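Local coordinates for mandelate racemase/muconate lactonizing enzyme, C-terminal domain protein (PDB 4DWD) that binds divalent metal ions and probably acts as a magnesium-dependent hydro-lyase of the mandelate racemase/muconate lactonizing enzyme family, at residues P127-I132 and T320-L325; M267-I272 and E294-Q299. All coordinates share one frame; numbering follows the deposited sequence.

Contact 1 of 2, residues P127-I132 and T320-L325; sequences PCYSSI and TKPVEL
Strands 127-132 and 323-325 pair in parallel, with axes 39° apart, and four backbone hydrogen bonds join them: Val323 N to Pro127 O, Tyr129 N to Val323 O, Leu325 N to Tyr129 O and Ser131 N to Leu325 O. Tyr129 and Glu324 project from one face of this ladder, Cys128, Val323 and Leu325 from the other. CG of Tyr129 sits between its backbone N and carbonyl carbon (chi1 77°), and the ring lies against the Glu324 main chain: Glu324 CA makes a CH-pi contact over one face, 3.9 Å from the ring centroid and offset toward the rim. Pro322 O meets the same ring at its edge, in plane, 3.3 Å from Tyr129 CD2. The proline ring itself touches the base of the tyrosine, Pro322 CB to Tyr129 CB at 3.9 Å. Glu324 runs extended past the phenol end, CB being 3.6 Å from Tyr129 CZ, and its carboxylate plane is 20° from the ring plane. Ser131 OG donates to Glu324 OE2 over 2.7 Å, on the anti side of the carboxylate. Lys160 bonds Tyr129 OH, and the backbone N of Gln299 bonds Glu324 OE1. An alanine in place of Tyr129 would probably open a gap over Glu324 CA and along its side chain and leave Lys160 without its phenol partner. The buried Glu324 carboxylate is thus gripped at both oxygens, and Arg162, bonded to Ser131 OG, is a second-shell partner that helps to position the serine.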
loop_
_atom_site.group_PDB
_atom_site.type_symbol
_atom_site.label_atom_id
_atom_site.label_comp_id
_atom_site.label_asym_id
_atom_site.label_seq_id
_atom_site.Cartn_x
_atom_site.Cartn_y
_atom_site.Cartn_z
ATOM N N PRO B 127 -39.546 -8.172 -3.493
ATOM C CA PRO B 127 -39.800 -6.928 -4.229
ATOM C C PRO B 127 -39.063 -6.892 -5.563
ATOM O O PRO B 127 -37.979 -7.470 -5.686
ATOM C CB PRO B 127 -39.265 -5.842 -3.291
ATOM C CG PRO B 127 -38.294 -6.545 -2.405
ATOM C CD PRO B 127 -38.831 -7.934 -2.228
ATOM N N CYS B 128 -39.653 -6.223 -6.548
ATOM C CA CYS B 128 -39.006 -6.062 -7.851
ATOM C C CYS B 128 -38.541 -4.619 -8.091
ATOM O O CYS B 128 -39.013 -3.688 -7.430
ATOM C CB CYS B 128 -39.938 -6.512 -8.985
ATOM S SG CYS B 128 -41.238 -5.333 -9.440
ATOM N N TYR B 129 -37.597 -4.440 -9.014
ATOM C CA TYR B 129 -37.333 -3.109 -9.569
ATOM C C TYR B 129 -37.515 -3.136 -11.076
ATOM O O TYR B 129 -37.127 -4.104 -11.735
ATOM C CB TYR B 129 -35.959 -2.554 -9.138
ATOM C CG TYR B 129 -34.693 -3.079 -9.806
ATOM C CD1 TYR B 129 -34.280 -2.590 -11.044
ATOM C CD2 TYR B 129 -33.866 -4.015 -9.161
ATOM C CE1 TYR B 129 -33.100 -3.026 -11.634
ATOM C CE2 TYR B 129 -32.682 -4.461 -9.749
ATOM C CZ TYR B 129 -32.310 -3.960 -10.985
ATOM O OH TYR B 129 -31.149 -4.372 -11.586
ATOM N N SER B 130 -38.142 -2.092 -11.615
ATOM C CA SER B 130 -38.335 -1.977 -13.053
ATOM C C SER B 130 -37.024 -1.535 -13.677
ATOM O O SER B 130 -36.529 -0.432 -13.391
ATOM C CB SER B 130 -39.429 -0.956 -13.381
ATOM O OG SER B 130 -40.680 -1.352 -12.854
ATOM N N SER B 131 -36.467 -2.404 -14.516
ATOM C CA SER B 131 -35.192 -2.161 -15.167
ATOM C C SER B 131 -35.493 -1.797 -16.619
ATOM O O SER B 131 -35.934 -2.647 -17.393
ATOM C CB SER B 131 -34.335 -3.414 -15.066
ATOM O OG SER B 131 -33.028 -3.174 -15.537
ATOM N N ILE B 132 -35.269 -0.528 -16.958
ATOM C CA ILE B 132 -35.739 0.079 -18.205
ATOM C C ILE B 132 -34.558 0.477 -19.080
ATOM O O ILE B 132 -33.810 1.409 -18.751
ATOM C CB ILE B 132 -36.607 1.307 -17.887
ATOM C CG1 ILE B 132 -37.707 0.889 -16.896
ATOM C CG2 ILE B 132 -37.126 1.952 -19.170
ATOM C CD1 ILE B 132 -38.513 2.016 -16.311
ATOM N N THR B 320 -30.680 -5.954 0.004
ATOM C CA THR B 320 -30.631 -4.493 0.087
ATOM C C THR B 320 -31.282 -3.787 -1.097
ATOM O O THR B 320 -31.673 -2.620 -0.992
ATOM C CB THR B 320 -29.179 -3.996 0.182
ATOM O OG1 THR B 320 -28.413 -4.567 -0.895
ATOM C CG2 THR B 320 -28.562 -4.393 1.514
ATOM N N LYS B 321 -31.382 -4.490 -2.223
ATOM C CA LYS B 321 -32.016 -3.946 -3.425
ATOM C C LYS B 321 -32.981 -5.000 -3.955
ATOM O O LYS B 321 -32.835 -6.181 -3.640
ATOM C CB LYS B 321 -30.958 -3.566 -4.487
ATOM C CG LYS B 321 -29.865 -2.607 -4.000
ATOM C CD LYS B 321 -30.330 -1.164 -3.911
ATOM C CE LYS B 321 -29.168 -0.192 -3.720
ATOM N NZ LYS B 321 -28.378 -0.417 -2.474
ATOM N N PRO B 322 -33.986 -4.584 -4.733
ATOM C CA PRO B 322 -34.973 -5.527 -5.235
ATOM C C PRO B 322 -34.458 -6.430 -6.358
ATOM O O PRO B 322 -33.342 -6.274 -6.835
ATOM C CB PRO B 322 -36.083 -4.621 -5.777
ATOM C CG PRO B 322 -35.823 -3.279 -5.190
ATOM C CD PRO B 322 -34.337 -3.196 -5.077
ATOM N N VAL B 323 -35.308 -7.364 -6.763
ATOM C CA VAL B 323 -35.041 -8.283 -7.877
ATOM C C VAL B 323 -35.234 -7.580 -9.223
ATOM O O VAL B 323 -36.248 -6.930 -9.461
ATOM C CB VAL B 323 -36.006 -9.483 -7.805
ATOM C CG1 VAL B 323 -35.785 -10.424 -8.984
ATOM C CG2 VAL B 323 -35.833 -10.233 -6.490
ATOM N N GLU B 324 -34.265 -7.731 -10.121
ATOM C CA GLU B 324 -34.361 -7.119 -11.447
ATOM C C GLU B 324 -35.501 -7.675 -12.303
ATOM O O GLU B 324 -35.654 -8.894 -12.442
ATOM C CB GLU B 324 -33.039 -7.256 -12.202
ATOM C CG GLU B 324 -33.073 -6.509 -13.533
ATOM C CD GLU B 324 -31.717 -6.298 -14.180
ATOM O OE1 GLU B 324 -30.731 -6.959 -13.803
ATOM O OE2 GLU B 324 -31.658 -5.477 -15.114
ATOM N N LEU B 325 -36.288 -6.755 -12.863
ATOM C CA LEU B 325 -37.315 -7.051 -13.861
ATOM C C LEU B 325 -37.063 -6.199 -15.107
ATOM O O LEU B 325 -37.410 -5.005 -15.164
ATOM C CB LEU B 325 -38.726 -6.839 -13.301
ATOM C CG LEU B 325 -39.872 -7.087 -14.303
ATOM C CD1 LEU B 325 -39.907 -8.553 -14.737
ATOM C CD2 LEU B 325 -41.195 -6.662 -13.691
#

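Contact 2 of 2, residues M267-I272 and E294-Q299; sequences MVQPDI and EFVPHQ
Segments 267-272 and 294-299 run side by side, their end-to-end directions 36° apart; a short parallel pairing joins Val268 N to Glu294 O and Val296 N to Val268 O before both chains leave the strands. Beyond it His298 N makes only weak bonds to Gln269 O and Pro270 O. At the start of the strand the selenomethionine Met267, bent at its third torsion, brings its terminal methyl CE to 3.8 Å from Val296 CB, while its CG lies 3.9 Å from Glu294 CB. From the other face Val268 CG2 reaches Phe295 CD1 at 4.0 Å. The Pro270 side chain crosses that of Phe295 at about a right angle, and Met281 of helix 277-291 packs on both. At the loop end, Asp271 holds CG anti to its backbone N (chi1 -176°), and its carboxylate meets His298. His298 ND1 donates to Asp271 OD2 over 2.6 Å; the oxygen lies in the imidazole plane, and this bond helps to set the rotation of the ring. The donor reaches the oxygen on its anti side, 20° out of the carboxylate plane. A water donates to Asp271 OD2 and to Gln299 OE1, while Gln299 NE2 bonds Gln301 O; a second water bridges Ile272 N and His298 O. Asp271 OD1 takes the backbone N of Val273. The segments begin as successive strands of a beta-alpha-beta unit around helix 277-291 in the enolase-type barrel and continue into the loops that follow. A His-Asp pair here recalls the dyads of the mandelate racemase group; the His298 side chain lies about 3 Å from that of Glu249, a residue of a calcium site seen in this protein.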
loop_
_atom_site.group_PDB
_atom_site.type_symbol
_atom_site.label_atom_id
_atom_site.label_comp_id
_atom_site.label_asym_id
_atom_site.label_seq_id
_atom_site.Cartn_x
_atom_site.Cartn_y
_atom_site.Cartn_z
HETATM N N MSE B 267 -20.822 -3.289 -4.327
HETATM C CA MSE B 267 -22.114 -3.886 -4.720
HETATM C C MSE B 267 -21.840 -4.684 -5.963
HETATM O O MSE B 267 -21.437 -4.114 -6.998
HETATM C CB MSE B 267 -23.154 -2.776 -4.969
HETATM C CG MSE B 267 -24.498 -3.328 -5.446
HETATM SE SE MSE B 267 -25.834 -1.878 -5.575
HETATM C CE MSE B 267 -26.853 -2.566 -7.093
ATOM N N VAL B 268 -22.044 -6.004 -5.890
ATOM C CA VAL B 268 -21.692 -6.885 -7.005
ATOM C C VAL B 268 -22.935 -7.574 -7.571
ATOM O O VAL B 268 -23.873 -7.906 -6.827
ATOM C CB VAL B 268 -20.592 -7.927 -6.643
ATOM C CG1 VAL B 268 -19.301 -7.211 -6.240
ATOM C CG2 VAL B 268 -21.078 -8.902 -5.561
ATOM N N GLN B 269 -22.912 -7.789 -8.889
ATOM C CA GLN B 269 -24.096 -8.186 -9.658
ATOM C C GLN B 269 -23.822 -9.286 -10.692
ATOM O O GLN B 269 -24.222 -9.152 -11.845
ATOM C CB GLN B 269 -24.652 -6.961 -10.372
ATOM C CG GLN B 269 -24.809 -5.759 -9.458
ATOM C CD GLN B 269 -25.423 -4.612 -10.199
ATOM O OE1 GLN B 269 -24.712 -3.832 -10.844
ATOM N NE2 GLN B 269 -26.745 -4.501 -10.128
ATOM N N PRO B 270 -23.174 -10.400 -10.271
ATOM C CA PRO B 270 -23.054 -11.485 -11.244
ATOM C C PRO B 270 -24.451 -12.032 -11.623
ATOM O O PRO B 270 -25.438 -11.802 -10.904
ATOM C CB PRO B 270 -22.233 -12.531 -10.484
ATOM C CG PRO B 270 -22.623 -12.325 -9.046
ATOM C CD PRO B 270 -22.796 -10.827 -8.911
ATOM N N ASP B 271 -24.517 -12.749 -12.743
ATOM C CA ASP B 271 -25.795 -13.191 -13.338
ATOM C C ASP B 271 -25.803 -14.707 -13.384
ATOM O O ASP B 271 -24.904 -15.332 -13.980
ATOM C CB ASP B 271 -25.935 -12.585 -14.754
ATOM C CG ASP B 271 -27.252 -12.893 -15.421
ATOM O OD1 ASP B 271 -27.791 -14.001 -15.252
ATOM O OD2 ASP B 271 -27.735 -12.010 -16.168
ATOM N N ILE B 272 -26.849 -15.288 -12.801
ATOM C CA ILE B 272 -26.996 -16.735 -12.663
ATOM C C ILE B 272 -27.003 -17.542 -13.974
ATOM O O ILE B 272 -26.708 -18.748 -13.952
ATOM C CB ILE B 272 -28.273 -17.024 -11.809
ATOM C CG1 ILE B 272 -28.267 -18.414 -11.165
ATOM C CG2 ILE B 272 -29.568 -16.749 -12.583
ATOM C CD1 ILE B 272 -29.120 -18.421 -9.916
ATOM N N GLU B 294 -22.586 -5.641 -0.960
ATOM C CA GLU B 294 -23.960 -5.941 -1.368
ATOM C C GLU B 294 -23.991 -6.939 -2.521
ATOM O O GLU B 294 -23.116 -6.940 -3.378
ATOM C CB GLU B 294 -24.690 -4.667 -1.799
ATOM C CG GLU B 294 -25.015 -3.683 -0.681
ATOM C CD GLU B 294 -25.692 -2.445 -1.237
ATOM O OE1 GLU B 294 -26.915 -2.497 -1.514
ATOM O OE2 GLU B 294 -25.005 -1.423 -1.419
ATOM N N PHE B 295 -25.018 -7.780 -2.530
ATOM C CA PHE B 295 -25.190 -8.818 -3.552
ATOM C C PHE B 295 -26.525 -8.607 -4.270
ATOM O O PHE B 295 -27.594 -8.826 -3.688
ATOM C CB PHE B 295 -25.117 -10.195 -2.893
ATOM C CG PHE B 295 -25.063 -11.328 -3.860
ATOM C CD1 PHE B 295 -23.892 -11.594 -4.579
ATOM C CD2 PHE B 295 -26.174 -12.146 -4.046
ATOM C CE1 PHE B 295 -23.838 -12.649 -5.465
ATOM C CE2 PHE B 295 -26.122 -13.217 -4.932
ATOM C CZ PHE B 295 -24.948 -13.462 -5.643
ATOM N N VAL B 296 -26.465 -8.115 -5.507
ATOM C CA VAL B 296 -27.652 -7.655 -6.238
ATOM C C VAL B 296 -27.546 -8.187 -7.681
ATOM O O VAL B 296 -27.098 -7.486 -8.577
ATOM C CB VAL B 296 -27.781 -6.108 -6.227
ATOM C CG1 VAL B 296 -29.074 -5.659 -6.914
ATOM C CG2 VAL B 296 -27.712 -5.554 -4.798
ATOM N N PRO B 297 -27.924 -9.448 -7.894
ATOM C CA PRO B 297 -27.669 -10.093 -9.189
ATOM C C PRO B 297 -28.267 -9.362 -10.384
ATOM O O PRO B 297 -29.390 -8.842 -10.314
ATOM C CB PRO B 297 -28.350 -11.447 -9.040
ATOM C CG PRO B 297 -28.253 -11.737 -7.574
ATOM C CD PRO B 297 -28.476 -10.397 -6.910
ATOM N N HIS B 298 -27.520 -9.364 -11.487
ATOM C CA HIS B 298 -28.055 -8.992 -12.790
ATOM C C HIS B 298 -28.901 -10.138 -13.295
ATOM O O HIS B 298 -28.501 -11.312 -13.211
ATOM C CB HIS B 298 -26.877 -8.732 -13.713
ATOM C CG HIS B 298 -27.246 -8.464 -15.150
ATOM N ND1 HIS B 298 -27.456 -9.448 -16.047
ATOM C CD2 HIS B 298 -27.392 -7.271 -15.835
ATOM C CE1 HIS B 298 -27.738 -8.907 -17.248
ATOM N NE2 HIS B 298 -27.700 -7.576 -17.119
ATOM N N GLN B 299 -30.095 -9.839 -13.804
ATOM C CA GLN B 299 -30.911 -10.900 -14.407
ATOM C C GLN B 299 -31.966 -10.270 -15.303
ATOM O O GLN B 299 -32.752 -9.446 -14.852
ATOM C CB GLN B 299 -31.539 -11.767 -13.311
ATOM C CG GLN B 299 -31.720 -13.227 -13.700
ATOM C CD GLN B 299 -32.665 -13.415 -14.867
ATOM O OE1 GLN B 299 -32.269 -13.890 -15.943
ATOM N NE2 GLN B 299 -33.915 -13.015 -14.677
HETATM O O HOH W 1 -30.046 -12.678 -17.334
HETATM O O HOH W 2 -28.978 -13.612 -11.660
#

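In the fold
The centres of contacts 1 and 2 lie about 11 Å apart inside the barrel-type C-terminal domain. Along the chain, strand 127-132 comes first, then both segments of contact 2, and 320-325 last, so contact 1 joins early and late barrel strands while contact 2 joins neighbours in sequence through helix 277-291. The two touch directly: Glu294 OE1 takes a salt bridge from Lys321 NZ at 2.7 Å and a probable hydrogen bond from Thr320 OG1, and Lys321 packs on Val296. Between 294-299 and 320-325, helix 304-314 intervenes in sequence. Together the contacts border the calcium site seen in this protein at Asp197, Glu223 and Glu249, with Tyr129 near Glu223 and Glu324 near Asp197.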